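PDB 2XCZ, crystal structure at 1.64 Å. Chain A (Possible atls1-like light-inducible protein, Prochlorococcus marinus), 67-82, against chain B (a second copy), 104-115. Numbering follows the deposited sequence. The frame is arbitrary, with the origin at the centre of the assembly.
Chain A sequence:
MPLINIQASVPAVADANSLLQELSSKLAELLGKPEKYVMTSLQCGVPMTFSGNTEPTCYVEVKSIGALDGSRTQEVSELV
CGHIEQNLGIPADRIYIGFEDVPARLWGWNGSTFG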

# COMPACT_ATOMS: atom_id res chain seq x y z
N ALA A 67 18.01 -4.08 8.53
CA ALA A 67 18.47 -5.08 7.57
C ALA A 67 18.50 -4.58 6.12
O ALA A 67 18.62 -5.38 5.19
N LEU A 68 18.40 -3.27 5.95
CA LEU A 68 18.39 -2.66 4.62
C LEU A 68 19.55 -1.68 4.46
O LEU A 68 19.45 -0.68 3.76
N ASP A 69 20.68 -2.01 5.09
CA ASP A 69 21.86 -1.16 5.05
C ASP A 69 22.79 -1.49 3.88
O ASP A 69 22.80 -2.63 3.37
N GLY A 70 23.57 -0.49 3.47
CA GLY A 70 24.59 -0.65 2.44
C GLY A 70 23.99 -1.17 1.16
O GLY A 70 23.05 -0.58 0.62
N SER A 71 24.50 -2.31 0.70
CA SER A 71 24.11 -2.88 -0.59
C SER A 71 22.79 -3.67 -0.55
O SER A 71 22.33 -4.17 -1.58
N ARG A 72 22.18 -3.76 0.62
CA ARG A 72 21.01 -4.61 0.80
C ARG A 72 19.82 -4.29 -0.11
O ARG A 72 19.21 -5.22 -0.66
N THR A 73 19.50 -3.01 -0.29
CA THR A 73 18.36 -2.68 -1.16
C THR A 73 18.65 -3.07 -2.61
O THR A 73 17.76 -3.55 -3.30
N GLN A 74 19.90 -2.91 -3.06
CA GLN A 74 20.29 -3.44 -4.38
C GLN A 74 20.14 -4.97 -4.47
O GLN A 74 19.59 -5.49 -5.45
N GLU A 75 20.63 -5.67 -3.46
CA GLU A 75 20.57 -7.12 -3.43
C GLU A 75 19.15 -7.64 -3.36
O GLU A 75 18.82 -8.64 -4.00
N VAL A 76 18.30 -6.97 -2.58
CA VAL A 76 16.89 -7.36 -2.49
C VAL A 76 16.22 -7.12 -3.85
O VAL A 76 15.46 -7.96 -4.35
N SER A 77 16.53 -5.99 -4.48
CA SER A 77 15.95 -5.70 -5.78
C SER A 77 16.36 -6.76 -6.81
O SER A 77 15.54 -7.22 -7.60
N GLU A 78 17.62 -7.17 -6.78
CA GLU A 78 18.07 -8.21 -7.70
C GLU A 78 17.28 -9.50 -7.47
O GLU A 78 16.77 -10.10 -8.43
N LEU A 79 17.16 -9.92 -6.21
CA LEU A 79 16.39 -11.10 -5.85
C LEU A 79 14.94 -11.01 -6.32
O LEU A 79 14.42 -11.91 -7.00
N VAL A 80 14.29 -9.91 -5.94
CA VAL A 80 12.86 -9.73 -6.16
C VAL A 80 12.53 -9.60 -7.65
O VAL A 80 11.60 -10.26 -8.14
N CYS A 81 13.27 -8.76 -8.36
CA CYS A 81 13.04 -8.57 -9.80
C CYS A 81 13.29 -9.88 -10.53
O CYS A 81 12.52 -10.25 -11.43
N GLY A 82 14.34 -10.60 -10.13
CA GLY A 82 14.65 -11.89 -10.74
C GLY A 82 13.56 -12.93 -10.53
O GLY A 82 13.15 -13.63 -11.47
N ALA B 104 16.44 7.76 -3.49
CA ALA B 104 16.70 6.93 -4.66
C ALA B 104 17.19 5.52 -4.30
O ALA B 104 16.79 4.54 -4.93
N ARG B 105 18.02 5.41 -3.27
CA ARG B 105 18.51 4.09 -2.84
C ARG B 105 17.43 3.18 -2.24
O ARG B 105 17.65 1.96 -2.08
N LEU B 106 16.27 3.75 -1.94
CA LEU B 106 15.10 3.00 -1.45
C LEU B 106 14.06 2.74 -2.55
O LEU B 106 12.92 2.36 -2.26
N TRP B 107 14.47 2.94 -3.80
CA TRP B 107 13.59 2.76 -4.93
C TRP B 107 14.23 1.75 -5.89
O TRP B 107 15.17 2.07 -6.62
N GLY B 108 13.68 0.54 -5.90
CA GLY B 108 14.20 -0.52 -6.76
C GLY B 108 13.61 -0.49 -8.15
O GLY B 108 12.44 -0.15 -8.33
N TRP B 109 14.43 -0.81 -9.14
CA TRP B 109 13.98 -0.87 -10.52
C TRP B 109 15.01 -1.67 -11.30
O TRP B 109 16.21 -1.51 -11.08
N ASN B 110 14.55 -2.58 -12.16
CA ASN B 110 15.45 -3.28 -13.09
C ASN B 110 16.62 -4.03 -12.40
O ASN B 110 17.78 -3.96 -12.84
N GLY B 111 16.31 -4.72 -11.30
CA GLY B 111 17.31 -5.50 -10.58
C GLY B 111 18.31 -4.74 -9.72
O GLY B 111 19.20 -5.35 -9.11
N SER B 112 18.18 -3.41 -9.67
CA SER B 112 19.04 -2.56 -8.85
C SER B 112 18.18 -1.48 -8.18
O SER B 112 16.98 -1.69 -7.96
N THR B 113 18.78 -0.35 -7.81
CA THR B 113 18.03 0.82 -7.31
C THR B 113 18.46 2.07 -8.06
O THR B 113 19.46 2.04 -8.78
N PHE B 114 17.74 3.17 -7.85
CA PHE B 114 18.09 4.45 -8.50
C PHE B 114 19.26 5.17 -7.80
O PHE B 114 19.71 6.22 -8.27
N GLY B 115 19.72 4.63 -6.68
CA GLY B 115 20.81 5.25 -5.90
C GLY B 115 22.20 4.78 -6.31
O GLY B 115 22.39 4.26 -7.43

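A helix of chain A lies against a beta hairpin of chain B in a small, largely polar contact, 523 Å² in all, where short helix side chains reach backbone atoms of the hairpin and of the segment before it and one arginine reaches back to the loop before the helix. Thr A73, Ser A77 and Cys A81, spaced four residues apart, send their CA-to-CB bonds toward chain B and form one row. Thr A73 (chi1 p) donates from OG1 to Arg B105 O at 2.7 Å, while its CG2 meets Leu B106 CD2 at 3.9 Å; Leu B106 (m, t) starts away from the helix, but its end comes nearer. Thr B113 (p) points toward the helix and sets its CG2 3.6 Å from Thr A73 OG1. One turn on, Ser A77 (t) donates from OG to Ser B112 O at 2.7 Å, a carbonyl that also accepts Trp B109 N (2.9 Å) within the hairpin. Gly B108 leaves room here: a CB would sit 3.2 Å from Ser A77 OG. At Cys A81 (m) the direction reverses, and Gly B111 N, in the type I' turn, donates to Cys A81 SG at 3.4 Å. Gly B111, whose positive phi favours glycine, lies close to the helix, its CA 4.0 Å from Glu A78 CA; a CB there would point away. The CA-to-CB bond of Gln A74 (m, t) points sideways, and its CG lies 3.5 Å from Ser B112 OG and 3.8 Å from Thr B113 OG1. Beyond the start of the helix, Arg B105 (p, t, m, chi4 -86°) leaves its CA sideways, yet its guanidinium reaches two carbonyls near its plane: NH2 donates to Leu A68 O at 3.0 Å and, weakly, to Gly A70 O at 3.4 Å. Water 1 adds a bridge, accepting from Arg B105 NH1 (2.8 Å) and donating to Leu A68 O (2.9 Å).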

# COMPACT_ATOMS: atom_id res chain seq x y z
CB ALA A 67 17.67 -6.38 7.69
CB LEU A 68 17.03 -1.98 4.34
CG LEU A 68 15.82 -2.92 4.33
CD1 LEU A 68 14.53 -2.13 4.23
CD2 LEU A 68 15.92 -3.92 3.17
CB ASP A 69 22.63 -1.29 6.37
CG ASP A 69 21.72 -1.11 7.60
OD1 ASP A 69 21.09 -0.05 7.73
OD2 ASP A 69 21.69 -2.02 8.46
CB SER A 71 25.22 -3.78 -1.12
OG SER A 71 25.44 -4.88 -0.24
CB ARG A 72 20.57 -4.61 2.27
CG ARG A 72 21.35 -5.57 3.14
CD ARG A 72 20.74 -6.96 3.07
NE ARG A 72 21.51 -7.93 3.84
CZ ARG A 72 21.33 -8.19 5.13
NH1 ARG A 72 20.38 -7.57 5.83
NH2 ARG A 72 22.10 -9.09 5.73
CB THR A 73 17.86 -1.21 -1.06
OG1 THR A 73 18.91 -0.32 -1.44
CG2 THR A 73 17.38 -0.88 0.36
CB GLN A 74 21.71 -2.99 -4.79
CG GLN A 74 21.75 -1.60 -5.43
CD GLN A 74 23.14 -1.19 -5.95
OE1 GLN A 74 24.09 -1.98 -5.98
NE2 GLN A 74 23.25 0.08 -6.37
CB GLU A 75 21.39 -7.68 -2.25
CG GLU A 75 22.89 -7.42 -2.40
CD GLU A 75 23.66 -7.64 -1.11
OE1 GLU A 75 23.08 -8.17 -0.14
OE2 GLU A 75 24.86 -7.29 -1.07
CB VAL A 76 16.13 -6.63 -1.35
CG1 VAL A 76 14.63 -6.92 -1.42
CG2 VAL A 76 16.69 -7.04 0.03
CB SER A 77 16.33 -4.30 -6.25
OG SER A 77 15.78 -4.04 -7.52
CB GLU A 78 19.59 -8.42 -7.59
CG GLU A 78 20.16 -9.43 -8.58
CD GLU A 78 21.63 -9.76 -8.30
OE1 GLU A 78 22.12 -9.48 -7.18
OE2 GLU A 78 22.29 -10.30 -9.21
CB LEU A 79 16.43 -11.34 -4.33
CG LEU A 79 15.38 -12.31 -3.75
CD1 LEU A 79 15.60 -13.76 -4.21
CD2 LEU A 79 15.37 -12.20 -2.22
CB VAL A 80 12.32 -8.53 -5.34
CG1 VAL A 80 10.89 -8.17 -5.75
CG2 VAL A 80 12.38 -8.87 -3.86
CB CYS A 81 13.91 -7.46 -10.37
SG CYS A 81 13.43 -5.83 -9.80
CB ALA B 104 17.67 7.64 -5.60
CB ARG B 105 19.70 4.22 -1.88
CG ARG B 105 19.40 4.88 -0.56
CD ARG B 105 20.62 4.76 0.38
NE ARG B 105 20.92 3.36 0.72
CZ ARG B 105 20.35 2.68 1.71
NH1 ARG B 105 19.44 3.26 2.49
NH2 ARG B 105 20.69 1.42 1.93
CB LEU B 106 14.45 3.69 -0.24
CG LEU B 106 15.34 3.88 0.99
CD1 LEU B 106 14.59 4.53 2.14
CD2 LEU B 106 15.95 2.55 1.40
CB TRP B 107 13.33 4.10 -5.64
CG TRP B 107 12.14 4.06 -6.58
CD1 TRP B 107 11.92 3.17 -7.61
CD2 TRP B 107 10.99 4.91 -6.54
NE1 TRP B 107 10.71 3.43 -8.21
CE2 TRP B 107 10.12 4.49 -7.58
CE3 TRP B 107 10.61 5.98 -5.72
CZ2 TRP B 107 8.90 5.13 -7.83
CZ3 TRP B 107 9.40 6.62 -5.97
CH2 TRP B 107 8.55 6.18 -7.02
CB TRP B 109 13.83 0.54 -11.11
CG TRP B 109 13.58 0.53 -12.58
CD1 TRP B 109 12.51 -0.03 -13.21
CD2 TRP B 109 14.42 1.07 -13.61
NE1 TRP B 109 12.62 0.14 -14.56
CE2 TRP B 109 13.78 0.81 -14.84
CE3 TRP B 109 15.65 1.74 -13.60
CZ2 TRP B 109 14.33 1.21 -16.07
CZ3 TRP B 109 16.19 2.15 -14.83
CH2 TRP B 109 15.53 1.87 -16.05
CB ASN B 110 15.97 -2.30 -14.14
CG ASN B 110 16.57 -2.99 -15.36
OD1 ASN B 110 16.21 -4.12 -15.70
ND2 ASN B 110 17.49 -2.30 -16.03
CB SER B 112 20.14 -1.92 -9.70
OG SER B 112 21.15 -1.34 -8.91
CB THR B 113 18.29 1.09 -5.81
OG1 THR B 113 19.63 1.55 -5.65
CG2 THR B 113 18.07 -0.15 -4.94
CB PHE B 114 16.87 5.37 -8.57
CG PHE B 114 15.93 5.06 -9.70
CD1 PHE B 114 14.75 4.36 -9.47
CD2 PHE B 114 16.21 5.49 -11.01
CE1 PHE B 114 13.87 4.08 -10.51
CE2 PHE B 114 15.34 5.21 -12.06
CZ PHE B 114 14.16 4.50 -11.81
O HOH W 1 18.97 1.98 4.93